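Local atomic coordinates of signal peptidase I (Enterococcus faecalis, PDB entry 4ME8), a protein that probably cleaves hydrophobic N-terminal signal or leader sequences from secreted proteins, as a serine-type endopeptidase of the peptidase S26 family. Residues 27-33 / 45-51; 35-39 / 125-129; 88-94 / 111-117. All coordinates share one frame. Residues are numbered along the deposited sequence.

How the contacts relate
From the N terminus, the chain doubles back on itself: contact 1 closes the hairpin of strands 32-36 and 43-50. Residues 35-39, the end of strand 32-36 and the start of the connection to 43-50, open contact 2, completed only by residues 125-129, so contacts 1 and 2 cross, touching where Lys46 CG packs on Phe35 CZ at 3.7 Å. Contact 3, between 88-94 and 111-117, opens and closes within the span of contact 2, and follows contact 1 in series. Its strand 109-113 lies beside 43-50 in the five-stranded sheet, while 92-93 is an edge strand of the four-stranded one. Together they join the two sheets and helix 123-126, with the predicted catalytic Lys46 on central strand 43-50.

Contact 1: residues 27-33 / 45-51; sequences PQRFDII and AKRLIGL
A type II turn at Gln28-Asp31 puts Phe30 at phi/psi 79/-1, a conformation unusual for a phenylalanine, just before antiparallel pairing begins. Asp31 N bonds back to Gln28 O (3.1 Å), and Asp31 OD2 accepts from Gln28 N (2.8 Å), its short carboxylate clamping the turn. Ile32 faces Arg47 as a non-hydrogen-bonded pair (CA-CA 4.3 Å). Ile33 and Lys46 form the hydrogen-bonded pair: Ile33 N to Lys46 O 2.8 Å, Lys46 N to Ile33 O 3.1 Å. Leu48 N reaches Asp31 O and Phe30 N reaches Leu48 O, each at 2.7 Å. Arg29 (chi1 t) is long enough to send NH1 to Ile49 O (2.9 Å), with Leu51 CD1 over its guanidinium; Arg47 NH1 bonds weakly to Phe30 O (2.8 Å), with Ile32 CD1 over its guanidinium, while Arg47 NH2 is salt-bridged to Asp115. Buried Leu48 (t, p) fits CD2 against Pro27 CB at 3.7 Å. This is a beta hairpin whose Lys46 is predicted to be catalytic; its NZ is hydrogen-bonded to Ser120 OG. Strand 43-50 lies between 32-36 and 109-113, making a classic bulge at Ile49-Gly50 opposite Phe111, while strand 136-137 flanks 32-36 on its other side.

Contact 2: residues 35-39 / 125-129; sequences FPSPR and YFGFV
Phe126 fills the middle of this contact, with Pro38 over one face of its ring (chi1 p) and Phe35 alongside. Pro38 CD stands 3.7 Å from the centroid of the Phe126 ring, only 3° off the normal, a CH-pi contact to which the compact, rigid proline ring is well suited. Phe35 (chi1 p, chi2 -89°) brings CE2 to 4.0 Å from Phe126 CZ, which lies at the edge of the Phe35 ring. Val129 (chi1 t) closes the cluster: its CG1 is 4.0 Å from the Phe35 centroid, over the face, and its CG2 touches Phe35 CE2 at 3.7 Å and Pro38 CG at 4.0 Å. Branched and small, valine can serve both neighbours at once. The segments run 140° apart end to end, and the closest CA pair is Arg39-Phe126 at 5.9 Å. Residues 35-36 end the first strand of the hairpin in the five-stranded sheet, whereas 125-129 leave the short helix 123-126 and enter edge strand 129-130. Gly127, at phi/psi 81/-165, makes that exit with a positive phi, easiest for a residue lacking a side chain. Phe35 also packs on Lys46, so the cluster borders the predicted active site. From Ser37 to Arg39 the chain bends in an ST turn: Ser37 OG accepts from Arg39 N (3.1 Å) and lies 3.7 Å from Phe126 CD2. At the solvent-exposed edge, Arg39 runs out straight (chi1 t, chi2 t), then bends at chi3 (m) to lay its guanidinium over Phe126 CB and give a weak hydrogen bond from Arg39 NH2 to Tyr125 O at 3.0 Å; Arg39 NE is salt-bridged to Asp121.

Contact 3: residues 88-94 / 111-117; sequences YTQDFTL and FVLGDNR. With EDO (1,2-ethanediol), chain B.
Tyr88 swings its ring across by a t chi1 (-166°), so that its hydroxyl donates to Asp115 O at 3.0 Å while CE2 rests 3.4 Å from Arg117 CG. Arg117 folds (chi1 and chi2 both m) before straightening at chi3 t; this bend delivers NH1 to Thr89 OG1 at 3.0 Å, and NE weakly to Gly114 O at 2.9 Å. Tyr58 and Glu72 also bind the buried guanidinium. The backbone there makes an inverse gamma turn centred on Asn116. Large apolar side chains suit the buried space between the two sheets. The rings of Phe92 (chi1 p) and Phe111 (chi1 t) meet at their peripheries, Phe92 CE2 to Phe111 CZ 3.6 Å, planes at 35°; Leu94 (m, t) sets CD2 3.5 Å from Phe111 CD1. Asp115 N also bonds to O2 of a 1,2-ethanediol (3.1 Å), probably from the crystallisation liquor. The contact bridges the two sheets, joining strand 92-93, beside 56-59, to strand 109-113, beside 43-50, with Arg124 of helix 123-126 packed against Phe92 and Leu113.

Contact 1: residues 27-33 / 45-51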
# COMPACT_ATOMS: atom_id res chain seq x y z
N PRO A 27 -2.93 -5.29 13.06
CA PRO A 27 -2.11 -5.33 11.84
C PRO A 27 -0.85 -4.47 11.93
O PRO A 27 -0.88 -3.38 12.49
CB PRO A 27 -3.07 -4.81 10.76
CG PRO A 27 -4.44 -5.08 11.31
CD PRO A 27 -4.30 -4.83 12.78
N GLN A 28 0.25 -5.01 11.42
CA GLN A 28 1.54 -4.32 11.40
C GLN A 28 1.96 -4.15 9.95
O GLN A 28 1.43 -4.81 9.08
CB GLN A 28 2.60 -5.15 12.13
CG GLN A 28 2.17 -5.74 13.46
CD GLN A 28 3.18 -6.73 14.01
OE1 GLN A 28 2.88 -7.91 14.20
NE2 GLN A 28 4.41 -6.25 14.25
N ARG A 29 2.92 -3.28 9.68
CA ARG A 29 3.38 -3.05 8.30
C ARG A 29 3.85 -4.33 7.59
O ARG A 29 4.57 -5.16 8.16
CB ARG A 29 4.50 -2.02 8.29
CG ARG A 29 4.83 -1.45 6.92
CD ARG A 29 6.12 -0.65 6.96
NE ARG A 29 6.24 0.11 8.21
CZ ARG A 29 5.53 1.21 8.51
NH1 ARG A 29 4.66 1.72 7.64
NH2 ARG A 29 5.70 1.80 9.69
N PHE A 30 3.43 -4.47 6.34
CA PHE A 30 3.75 -5.62 5.49
C PHE A 30 2.88 -6.85 5.79
O PHE A 30 3.02 -7.88 5.12
CB PHE A 30 5.25 -5.97 5.51
CG PHE A 30 6.15 -4.83 5.09
CD1 PHE A 30 5.92 -4.13 3.92
CD2 PHE A 30 7.26 -4.48 5.85
CE1 PHE A 30 6.76 -3.09 3.52
CE2 PHE A 30 8.11 -3.46 5.46
CZ PHE A 30 7.86 -2.76 4.28
N ASP A 31 1.98 -6.75 6.76
CA ASP A 31 0.92 -7.73 6.90
C ASP A 31 -0.02 -7.66 5.70
O ASP A 31 -0.24 -6.58 5.11
CB ASP A 31 0.10 -7.50 8.19
CG ASP A 31 0.83 -7.95 9.46
OD1 ASP A 31 1.92 -8.55 9.36
OD2 ASP A 31 0.28 -7.70 10.57
N ILE A 32 -0.55 -8.82 5.33
CA ILE A 32 -1.58 -8.90 4.30
C ILE A 32 -2.93 -8.86 5.01
O ILE A 32 -3.14 -9.57 5.99
CB ILE A 32 -1.42 -10.17 3.44
CG1 ILE A 32 -0.24 -9.96 2.49
CG2 ILE A 32 -2.67 -10.45 2.62
CD1 ILE A 32 0.30 -11.24 1.92
N ILE A 33 -3.81 -8.00 4.52
CA ILE A 33 -5.10 -7.79 5.16
C ILE A 33 -6.26 -7.89 4.19
O ILE A 33 -6.17 -7.43 3.05
CB ILE A 33 -5.15 -6.44 5.91
CG1 ILE A 33 -4.73 -5.28 5.00
CG2 ILE A 33 -4.23 -6.48 7.12
CD1 ILE A 33 -4.98 -3.93 5.64
N ALA A 45 -7.69 -8.72 -0.98
CA ALA A 45 -6.54 -8.84 -0.11
C ALA A 45 -5.45 -7.92 -0.61
O ALA A 45 -5.13 -7.93 -1.80
CB ALA A 45 -6.06 -10.28 -0.11
N LYS A 46 -4.89 -7.11 0.29
CA LYS A 46 -3.77 -6.23 -0.04
C LYS A 46 -2.79 -6.15 1.12
O LYS A 46 -3.12 -6.52 2.24
CB LYS A 46 -4.24 -4.81 -0.40
CG LYS A 46 -5.13 -4.71 -1.65
CD LYS A 46 -4.38 -5.01 -2.94
CE LYS A 46 -5.39 -5.28 -4.05
NZ LYS A 46 -4.79 -5.46 -5.40
N ARG A 47 -1.58 -5.67 0.83
CA ARG A 47 -0.53 -5.51 1.82
C ARG A 47 -0.60 -4.14 2.51
O ARG A 47 -0.75 -3.10 1.87
CB ARG A 47 0.85 -5.71 1.18
CG ARG A 47 1.90 -6.13 2.18
CD ARG A 47 3.24 -6.43 1.54
NE ARG A 47 3.23 -7.71 0.81
CZ ARG A 47 3.51 -8.90 1.35
NH1 ARG A 47 3.81 -9.00 2.65
NH2 ARG A 47 3.48 -9.99 0.60
N LEU A 48 -0.51 -4.17 3.83
CA LEU A 48 -0.48 -2.97 4.64
C LEU A 48 0.88 -2.30 4.45
O LEU A 48 1.92 -2.91 4.69
CB LEU A 48 -0.73 -3.31 6.11
CG LEU A 48 -0.76 -2.13 7.10
CD1 LEU A 48 -1.61 -1.00 6.55
CD2 LEU A 48 -1.29 -2.60 8.44
N ILE A 49 0.86 -1.05 3.99
CA ILE A 49 2.08 -0.31 3.67
C ILE A 49 2.21 0.94 4.56
O ILE A 49 3.26 1.17 5.17
CB ILE A 49 2.11 0.05 2.17
CG1 ILE A 49 2.25 -1.23 1.32
CG2 ILE A 49 3.22 1.04 1.85
CD1 ILE A 49 3.57 -1.97 1.47
N GLY A 50 1.13 1.70 4.65
CA GLY A 50 1.12 2.91 5.47
C GLY A 50 0.10 2.86 6.59
O GLY A 50 -1.05 2.46 6.38
N LEU A 51 0.52 3.32 7.77
CA LEU A 51 -0.26 3.32 9.00
C LEU A 51 -0.54 4.77 9.39
O LEU A 51 0.16 5.66 8.91
CB LEU A 51 0.55 2.64 10.11
CG LEU A 51 0.87 1.14 9.93
CD1 LEU A 51 2.23 0.78 10.51
CD2 LEU A 51 -0.19 0.29 10.60

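Contact 2: residues 35-39 / 125-129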
# COMPACT_ATOMS: atom_id res chain seq x y z
N PHE A 35 -10.31 -6.99 3.34
CA PHE A 35 -11.26 -5.90 3.58
C PHE A 35 -12.14 -5.67 2.34
O PHE A 35 -11.74 -6.00 1.23
CB PHE A 35 -10.50 -4.61 3.88
CG PHE A 35 -9.51 -4.23 2.82
CD1 PHE A 35 -8.21 -4.69 2.88
CD2 PHE A 35 -9.88 -3.42 1.75
CE1 PHE A 35 -7.29 -4.36 1.90
CE2 PHE A 35 -8.97 -3.09 0.77
CZ PHE A 35 -7.68 -3.56 0.84
N PRO A 36 -13.34 -5.09 2.53
CA PRO A 36 -14.14 -4.76 1.36
C PRO A 36 -13.50 -3.60 0.60
O PRO A 36 -13.12 -2.60 1.21
CB PRO A 36 -15.50 -4.34 1.95
CG PRO A 36 -15.46 -4.71 3.39
CD PRO A 36 -14.02 -4.69 3.78
N SER A 37 -13.38 -3.74 -0.72
CA SER A 37 -12.78 -2.69 -1.55
C SER A 37 -13.53 -1.37 -1.40
O SER A 37 -14.75 -1.36 -1.46
CB SER A 37 -12.75 -3.08 -3.03
OG SER A 37 -12.35 -1.96 -3.82
N PRO A 38 -12.80 -0.26 -1.18
CA PRO A 38 -13.41 1.07 -1.14
C PRO A 38 -14.11 1.45 -2.43
O PRO A 38 -15.00 2.31 -2.41
CB PRO A 38 -12.22 1.99 -0.90
CG PRO A 38 -11.22 1.15 -0.20
CD PRO A 38 -11.39 -0.24 -0.74
N ARG A 39 -13.72 0.82 -3.53
CA ARG A 39 -14.37 1.05 -4.82
C ARG A 39 -15.76 0.43 -4.87
O ARG A 39 -16.74 1.15 -5.02
CB ARG A 39 -13.51 0.51 -5.97
CG ARG A 39 -13.82 1.23 -7.28
CD ARG A 39 -12.88 0.83 -8.40
NE ARG A 39 -11.50 1.29 -8.22
CZ ARG A 39 -11.08 2.54 -8.43
NH1 ARG A 39 -11.92 3.50 -8.78
NH2 ARG A 39 -9.80 2.84 -8.25
N TYR A 125 -5.14 4.11 -6.17
CA TYR A 125 -6.27 4.36 -7.08
C TYR A 125 -7.65 4.40 -6.41
O TYR A 125 -8.51 5.15 -6.88
CB TYR A 125 -6.26 3.32 -8.21
CG TYR A 125 -4.90 3.21 -8.89
CD1 TYR A 125 -4.37 4.29 -9.59
CD2 TYR A 125 -4.15 2.05 -8.82
CE1 TYR A 125 -3.13 4.21 -10.21
CE2 TYR A 125 -2.91 1.95 -9.44
CZ TYR A 125 -2.41 3.04 -10.13
OH TYR A 125 -1.19 2.94 -10.74
N PHE A 126 -7.87 3.61 -5.36
CA PHE A 126 -9.12 3.73 -4.57
C PHE A 126 -8.98 4.47 -3.22
O PHE A 126 -9.96 4.57 -2.46
CB PHE A 126 -9.87 2.38 -4.42
CG PHE A 126 -9.13 1.29 -3.66
CD1 PHE A 126 -8.39 1.56 -2.51
CD2 PHE A 126 -9.26 -0.03 -4.06
CE1 PHE A 126 -7.76 0.54 -1.82
CE2 PHE A 126 -8.64 -1.05 -3.37
CZ PHE A 126 -7.88 -0.77 -2.25
N GLY A 127 -7.80 5.00 -2.92
CA GLY A 127 -7.61 5.83 -1.74
C GLY A 127 -7.45 5.01 -0.47
O GLY A 127 -7.22 3.81 -0.54
N PHE A 128 -7.58 5.65 0.68
CA PHE A 128 -7.32 5.00 1.96
C PHE A 128 -8.40 3.98 2.34
O PHE A 128 -9.55 4.11 1.93
CB PHE A 128 -7.17 6.04 3.09
CG PHE A 128 -6.05 7.03 2.87
CD1 PHE A 128 -4.72 6.62 2.96
CD2 PHE A 128 -6.33 8.37 2.60
CE1 PHE A 128 -3.69 7.53 2.77
CE2 PHE A 128 -5.30 9.28 2.40
CZ PHE A 128 -3.98 8.86 2.48
N VAL A 129 -8.00 2.98 3.13
CA VAL A 129 -8.91 1.94 3.60
C VAL A 129 -9.26 2.17 5.08
O VAL A 129 -8.37 2.39 5.89
CB VAL A 129 -8.26 0.54 3.44
CG1 VAL A 129 -9.16 -0.55 4.03
CG2 VAL A 129 -7.94 0.28 1.98

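Contact 3: residues 88-94 / 111-117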
# COMPACT_ATOMS: atom_id res chain seq x y z
N TYR A 88 8.79 -0.62 -11.27
CA TYR A 88 7.66 -1.50 -10.98
C TYR A 88 6.50 -0.73 -10.33
O TYR A 88 5.33 -0.96 -10.65
CB TYR A 88 8.13 -2.63 -10.06
CG TYR A 88 7.18 -3.79 -9.94
CD1 TYR A 88 6.84 -4.54 -11.05
CD2 TYR A 88 6.66 -4.16 -8.71
CE1 TYR A 88 5.98 -5.62 -10.95
CE2 TYR A 88 5.80 -5.24 -8.59
CZ TYR A 88 5.46 -5.97 -9.71
OH TYR A 88 4.61 -7.04 -9.61
N THR A 89 6.85 0.16 -9.41
CA THR A 89 5.89 1.06 -8.77
C THR A 89 6.27 2.48 -9.16
O THR A 89 7.43 2.88 -9.03
CB THR A 89 5.95 0.94 -7.22
OG1 THR A 89 5.80 -0.43 -6.83
CG2 THR A 89 4.87 1.78 -6.57
N GLN A 90 5.29 3.25 -9.64
CA GLN A 90 5.54 4.62 -10.10
C GLN A 90 5.88 5.53 -8.92
O GLN A 90 5.47 5.27 -7.78
CB GLN A 90 4.34 5.18 -10.92
CG GLN A 90 3.17 5.78 -10.13
CD GLN A 90 2.13 4.74 -9.70
OE1 GLN A 90 2.47 3.68 -9.18
NE2 GLN A 90 0.85 5.06 -9.92
N ASP A 91 6.65 6.58 -9.20
CA ASP A 91 6.92 7.61 -8.21
C ASP A 91 5.60 8.23 -7.72
O ASP A 91 4.72 8.58 -8.52
CB ASP A 91 7.83 8.71 -8.78
CG ASP A 91 9.25 8.21 -9.11
OD1 ASP A 91 9.66 7.13 -8.64
OD2 ASP A 91 9.96 8.92 -9.85
N PHE A 92 5.45 8.35 -6.41
CA PHE A 92 4.33 9.08 -5.83
C PHE A 92 4.60 9.43 -4.38
O PHE A 92 5.47 8.85 -3.75
CB PHE A 92 3.01 8.29 -5.95
CG PHE A 92 2.97 7.03 -5.10
CD1 PHE A 92 3.41 5.82 -5.60
CD2 PHE A 92 2.45 7.06 -3.81
CE1 PHE A 92 3.36 4.66 -4.83
CE2 PHE A 92 2.40 5.91 -3.03
CZ PHE A 92 2.86 4.71 -3.55
N THR A 93 3.87 10.43 -3.90
CA THR A 93 3.63 10.63 -2.48
C THR A 93 2.11 10.57 -2.26
O THR A 93 1.34 10.45 -3.22
CB THR A 93 4.16 11.99 -1.97
OG1 THR A 93 3.37 13.06 -2.51
CG2 THR A 93 5.62 12.20 -2.36
N LEU A 94 1.67 10.66 -1.01
CA LEU A 94 0.24 10.75 -0.72
C LEU A 94 -0.33 12.10 -1.21
O LEU A 94 -1.54 12.25 -1.33
CB LEU A 94 -0.04 10.54 0.78
CG LEU A 94 0.41 9.24 1.45
CD1 LEU A 94 0.11 9.27 2.94
CD2 LEU A 94 -0.25 8.03 0.80
N PHE A 111 -3.04 2.77 4.29
CA PHE A 111 -2.63 2.82 2.90
C PHE A 111 -2.14 1.43 2.55
O PHE A 111 -1.27 0.89 3.23
CB PHE A 111 -1.49 3.83 2.70
CG PHE A 111 -1.13 4.07 1.27
CD1 PHE A 111 -1.84 4.98 0.50
CD2 PHE A 111 -0.10 3.36 0.68
CE1 PHE A 111 -1.52 5.18 -0.83
CE2 PHE A 111 0.22 3.55 -0.65
CZ PHE A 111 -0.48 4.46 -1.41
N VAL A 112 -2.72 0.84 1.51
CA VAL A 112 -2.38 -0.54 1.12
C VAL A 112 -1.95 -0.61 -0.34
O VAL A 112 -2.32 0.23 -1.14
CB VAL A 112 -3.55 -1.51 1.39
CG1 VAL A 112 -4.00 -1.44 2.85
CG2 VAL A 112 -4.72 -1.25 0.44
N LEU A 113 -1.13 -1.61 -0.67
CA LEU A 113 -0.69 -1.83 -2.05
C LEU A 113 -0.69 -3.33 -2.33
O LEU A 113 -0.45 -4.13 -1.42
CB LEU A 113 0.73 -1.30 -2.26
CG LEU A 113 1.02 0.19 -2.11
CD1 LEU A 113 2.51 0.42 -2.26
CD2 LEU A 113 0.27 1.04 -3.13
N GLY A 114 -0.95 -3.71 -3.58
CA GLY A 114 -0.88 -5.12 -3.98
C GLY A 114 0.48 -5.46 -4.56
O GLY A 114 1.07 -4.64 -5.27
N ASP A 115 0.95 -6.69 -4.31
CA ASP A 115 2.28 -7.11 -4.77
C ASP A 115 2.41 -7.13 -6.29
O ASP A 115 3.48 -6.80 -6.81
CB ASP A 115 2.65 -8.48 -4.19
CG ASP A 115 2.84 -8.47 -2.67
OD1 ASP A 115 2.78 -7.39 -2.01
OD2 ASP A 115 3.06 -9.57 -2.12
N ASN A 116 1.35 -7.54 -7.00
CA ASN A 116 1.33 -7.45 -8.47
C ASN A 116 1.02 -6.00 -8.87
O ASN A 116 -0.04 -5.68 -9.42
CB ASN A 116 0.34 -8.45 -9.09
CG ASN A 116 0.67 -8.79 -10.54
OD1 ASN A 116 1.78 -8.55 -11.01
ND2 ASN A 116 -0.30 -9.34 -11.25
N ARG A 117 1.99 -5.13 -8.59
CA ARG A 117 1.81 -3.66 -8.60
C ARG A 117 1.16 -3.05 -9.85
O ARG A 117 0.27 -2.19 -9.72
CB ARG A 117 3.15 -2.95 -8.30
CG ARG A 117 3.69 -3.17 -6.89
CD ARG A 117 2.96 -2.32 -5.86
NE ARG A 117 3.19 -2.79 -4.49
CZ ARG A 117 4.16 -2.37 -3.69
NH1 ARG A 117 5.03 -1.46 -4.09
NH2 ARG A 117 4.27 -2.89 -2.46
C1 EDO B . -2.23 -10.14 -1.54
O1 EDO B . -2.41 -11.01 -2.66
C2 EDO B . -0.97 -9.29 -1.72
O2 EDO B . -1.22 -8.22 -2.64